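Local coordinates for histone RNA hairpin-binding protein (Drosophila melanogaster, PDB 4TUW) that binds the stem-loop at the 3' end of histone mRNA and takes part in histone pre-mRNA 3' processing, linking histone mRNA production to the cell cycle, at residues 44-48 with 66-70. The protein carries 5 engineered substitutions. Coordinates in Å, arbitrary orientation, origin at the centre of the assembly. Residues are numbered along the deposited sequence.
Sequences HPREP and WRKSL. Engineered in segment 44-48: Glu47 (natural residue Thr). With nucleotides of chain D.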
loop_
_atom_site.group_PDB
_atom_site.type_symbol
_atom_site.label_atom_id
_atom_site.label_comp_id
_atom_site.label_asym_id
_atom_site.label_seq_id
_atom_site.Cartn_x
_atom_site.Cartn_y
_atom_site.Cartn_z
ATOM N N HIS A 44 -11.793 -2.344 2.300
ATOM C CA HIS A 44 -10.683 -2.377 3.229
ATOM C C HIS A 44 -9.513 -1.577 2.687
ATOM O O HIS A 44 -9.576 -1.086 1.566
ATOM C CB HIS A 44 -10.277 -3.825 3.500
ATOM C CG HIS A 44 -11.235 -4.556 4.383
ATOM N ND1 HIS A 44 -12.592 -4.577 4.148
ATOM C CD2 HIS A 44 -11.040 -5.284 5.511
ATOM C CE1 HIS A 44 -13.192 -5.286 5.087
ATOM N NE2 HIS A 44 -12.271 -5.727 5.926
ATOM N N PRO A 45 -8.463 -1.400 3.504
ATOM C CA PRO A 45 -7.252 -0.767 2.983
ATOM C C PRO A 45 -6.209 -1.771 2.534
ATOM O O PRO A 45 -5.598 -2.444 3.374
ATOM C CB PRO A 45 -6.735 0.033 4.182
ATOM C CG PRO A 45 -7.258 -0.690 5.364
ATOM C CD PRO A 45 -8.540 -1.320 4.974
ATOM N N ARG A 46 -6.004 -1.875 1.225
ATOM C CA ARG A 46 -5.043 -2.841 0.708
ATOM C C ARG A 46 -3.841 -2.120 0.116
ATOM O O ARG A 46 -3.975 -1.101 -0.560
ATOM C CB ARG A 46 -5.697 -3.789 -0.315
ATOM C CG ARG A 46 -4.853 -5.041 -0.707
ATOM C CD ARG A 46 -5.044 -6.249 0.238
ATOM N NE ARG A 46 -4.415 -6.043 1.547
ATOM C CZ ARG A 46 -4.415 -6.925 2.551
ATOM N NH1 ARG A 46 -5.016 -8.111 2.425
ATOM N NH2 ARG A 46 -3.806 -6.616 3.690
ATOM N N GLU A 47 -2.665 -2.658 0.407
ATOM C CA GLU A 47 -1.424 -2.052 -0.025
ATOM C C GLU A 47 -1.423 -2.062 -1.545
ATOM O O GLU A 47 -1.865 -3.040 -2.153
ATOM C CB GLU A 47 -0.222 -2.811 0.545
ATOM C CG GLU A 47 0.043 -4.159 -0.099
ATOM C CD GLU A 47 1.257 -4.882 0.498
ATOM O OE1 GLU A 47 1.183 -5.282 1.677
ATOM O OE2 GLU A 47 2.278 -5.060 -0.210
ATOM N N PRO A 48 -0.959 -0.970 -2.167
ATOM C CA PRO A 48 -0.907 -0.933 -3.622
ATOM C C PRO A 48 0.005 -2.035 -4.163
ATOM O O PRO A 48 0.953 -2.462 -3.490
ATOM C CB PRO A 48 -0.277 0.436 -3.898
ATOM C CG PRO A 48 -0.551 1.211 -2.672
ATOM C CD PRO A 48 -0.383 0.247 -1.593
ATOM N N TRP A 66 -3.929 5.006 1.176
ATOM C CA TRP A 66 -3.749 3.780 1.896
ATOM C C TRP A 66 -3.554 4.079 3.365
ATOM O O TRP A 66 -4.317 3.629 4.216
ATOM C CB TRP A 66 -2.546 3.042 1.353
ATOM C CG TRP A 66 -2.262 1.811 2.105
ATOM C CD1 TRP A 66 -3.154 0.859 2.493
ATOM C CD2 TRP A 66 -0.995 1.380 2.543
ATOM N NE1 TRP A 66 -2.513 -0.154 3.165
ATOM C CE2 TRP A 66 -1.179 0.150 3.208
ATOM C CE3 TRP A 66 0.289 1.914 2.447
ATOM C CZ2 TRP A 66 -0.117 -0.549 3.778
ATOM C CZ3 TRP A 66 1.343 1.208 3.011
ATOM C CH2 TRP A 66 1.129 -0.013 3.667
ATOM N N ARG A 67 -2.536 4.876 3.646
ATOM C CA ARG A 67 -2.186 5.256 5.001
ATOM C C ARG A 67 -3.341 5.907 5.757
ATOM O O ARG A 67 -3.555 5.606 6.927
ATOM C CB ARG A 67 -0.990 6.199 4.956
ATOM C CG ARG A 67 0.127 5.698 4.080
ATOM C CD ARG A 67 1.003 4.693 4.806
ATOM N NE ARG A 67 2.058 5.393 5.514
ATOM C CZ ARG A 67 1.944 5.836 6.760
ATOM N NH1 ARG A 67 0.825 5.628 7.443
ATOM N NH2 ARG A 67 2.954 6.482 7.322
ATOM N N LYS A 68 -4.069 6.806 5.101
ATOM C CA LYS A 68 -5.225 7.427 5.738
ATOM C C LYS A 68 -6.216 6.358 6.145
ATOM O O LYS A 68 -6.625 6.290 7.297
ATOM C CB LYS A 68 -5.917 8.427 4.810
ATOM C CG LYS A 68 -5.095 9.662 4.508
ATOM C CD LYS A 68 -5.836 10.626 3.597
ATOM C CE LYS A 68 -6.669 11.612 4.393
ATOM N NZ LYS A 68 -7.582 12.412 3.515
ATOM N N SER A 69 -6.587 5.514 5.191
ATOM C CA SER A 69 -7.547 4.453 5.443
ATOM C C SER A 69 -7.130 3.568 6.613
ATOM O O SER A 69 -7.967 3.041 7.337
ATOM C CB SER A 69 -7.734 3.606 4.186
ATOM O OG SER A 69 -8.314 4.371 3.147
ATOM N N LEU A 70 -5.834 3.404 6.804
ATOM C CA LEU A 70 -5.372 2.535 7.858
ATOM C C LEU A 70 -5.897 2.996 9.206
ATOM O O LEU A 70 -6.323 2.187 10.022
ATOM C CB LEU A 70 -3.853 2.498 7.860
ATOM C CG LEU A 70 -3.291 1.797 6.633
ATOM C CD1 LEU A 70 -1.770 1.738 6.647
ATOM C CD2 LEU A 70 -3.873 0.410 6.617
ATOM P P U D 16 4.507 13.261 11.425
ATOM O OP1 U D 16 3.328 13.600 12.276
ATOM O OP2 U D 16 5.739 12.658 11.993
ATOM O "O5'" U D 16 3.981 12.236 10.336
ATOM C "C5'" U D 16 2.867 12.556 9.513
ATOM C "C4'" U D 16 2.570 11.437 8.555
ATOM O "O4'" U D 16 3.418 11.564 7.380
ATOM C "C3'" U D 16 2.825 10.041 9.120
ATOM O "O3'" U D 16 1.767 9.172 8.727
ATOM C "C2'" U D 16 4.153 9.646 8.470
ATOM O "O2'" U D 16 4.384 8.262 8.340
ATOM C "C1'" U D 16 4.042 10.329 7.123
ATOM N N1 U D 16 5.322 10.551 6.454
ATOM C C2 U D 16 5.484 9.830 5.310
ATOM O O2 U D 16 4.597 9.104 4.921
ATOM N N3 U D 16 6.680 9.991 4.652
ATOM C C4 U D 16 7.728 10.800 5.041
ATOM O O4 U D 16 8.759 10.856 4.360
ATOM C C5 U D 16 7.479 11.511 6.255
ATOM C C6 U D 16 6.314 11.369 6.904
ATOM P P C D 17 0.533 8.977 9.733
ATOM O OP1 C D 17 0.694 10.017 10.781
ATOM O OP2 C D 17 0.450 7.560 10.144
ATOM O "O5'" C D 17 -0.757 9.399 8.911
ATOM C "C5'" C D 17 -0.655 9.856 7.576
ATOM C "C4'" C D 17 -1.982 10.367 7.079
ATOM O "O4'" C D 17 -3.047 9.779 7.870
ATOM C "C3'" C D 17 -2.171 11.873 7.181
ATOM O "O3'" C D 17 -3.000 12.315 6.114
ATOM C "C2'" C D 17 -2.937 12.030 8.481
ATOM O "O2'" C D 17 -3.699 13.213 8.554
ATOM C "C1'" C D 17 -3.832 10.805 8.442
ATOM N N1 C D 17 -4.280 10.355 9.761
ATOM C C2 C D 17 -5.624 10.022 9.896
ATOM O O2 C D 17 -6.372 10.128 8.909
ATOM N N3 C D 17 -6.063 9.592 11.097
ATOM C C4 C D 17 -5.231 9.496 12.131
ATOM N N4 C D 17 -5.742 9.066 13.287
ATOM C C5 C D 17 -3.848 9.836 12.018
ATOM C C6 C D 17 -3.418 10.271 10.822
#
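Trp66 lays one face of its indole against Glu47 CA. Glu47 CA sits 4.0 Å from the centroid of the Trp66 five-membered ring, only 17° off the ring normal, which makes a CH-pi contact. Glu47 is an engineered substitution for Thr. Its side chain adds a contact of Glu47 CB, 3.9 Å from Trp66 CZ2, and then leads away from the helix to a salt bridge with Lys23. Pro48 CD approaches Trp66 CD2 obliquely at 4.3 Å, while the Pro48 ring also packs on Phe59, Leu62 and Val63, earlier in helix 56-70.

At the other end of the segment, Pro45 points at the helix. Pro45 CB lies 3.7 Å from Ser69 CB and 4.0 Å from Trp66 CD1. Pro45 CG reaches Leu70 CD2 at 3.8 Å. No hydrogen bond joins the two segments; Pro45 O lies 3.8 Å from Trp66 NE1, near the ring plane. Ser69 OG is hydrogen-bonded to Ile65 O within its own helix. The contact is therefore held by apolar and CH-pi packing.

The CA-to-CB bond of Arg67 points away from the loop, and its guanidinium meets the RNA edge-on. Arg67 NH1 donates a weak hydrogen bond to OP2 of C17 of chain D at 3.3 Å, and Arg67 NH2 lies 2.5 Å from O2' of U16 of chain D. Lys68 CG is 3.7 Å from O3' of C17 of chain D. The same helical turn thus packs against the loop and, on another side, meets the RNA backbone. An extended, proline-containing loop lying along helix 56-70 belongs here to the helical RNA-binding domain of the SLBP family.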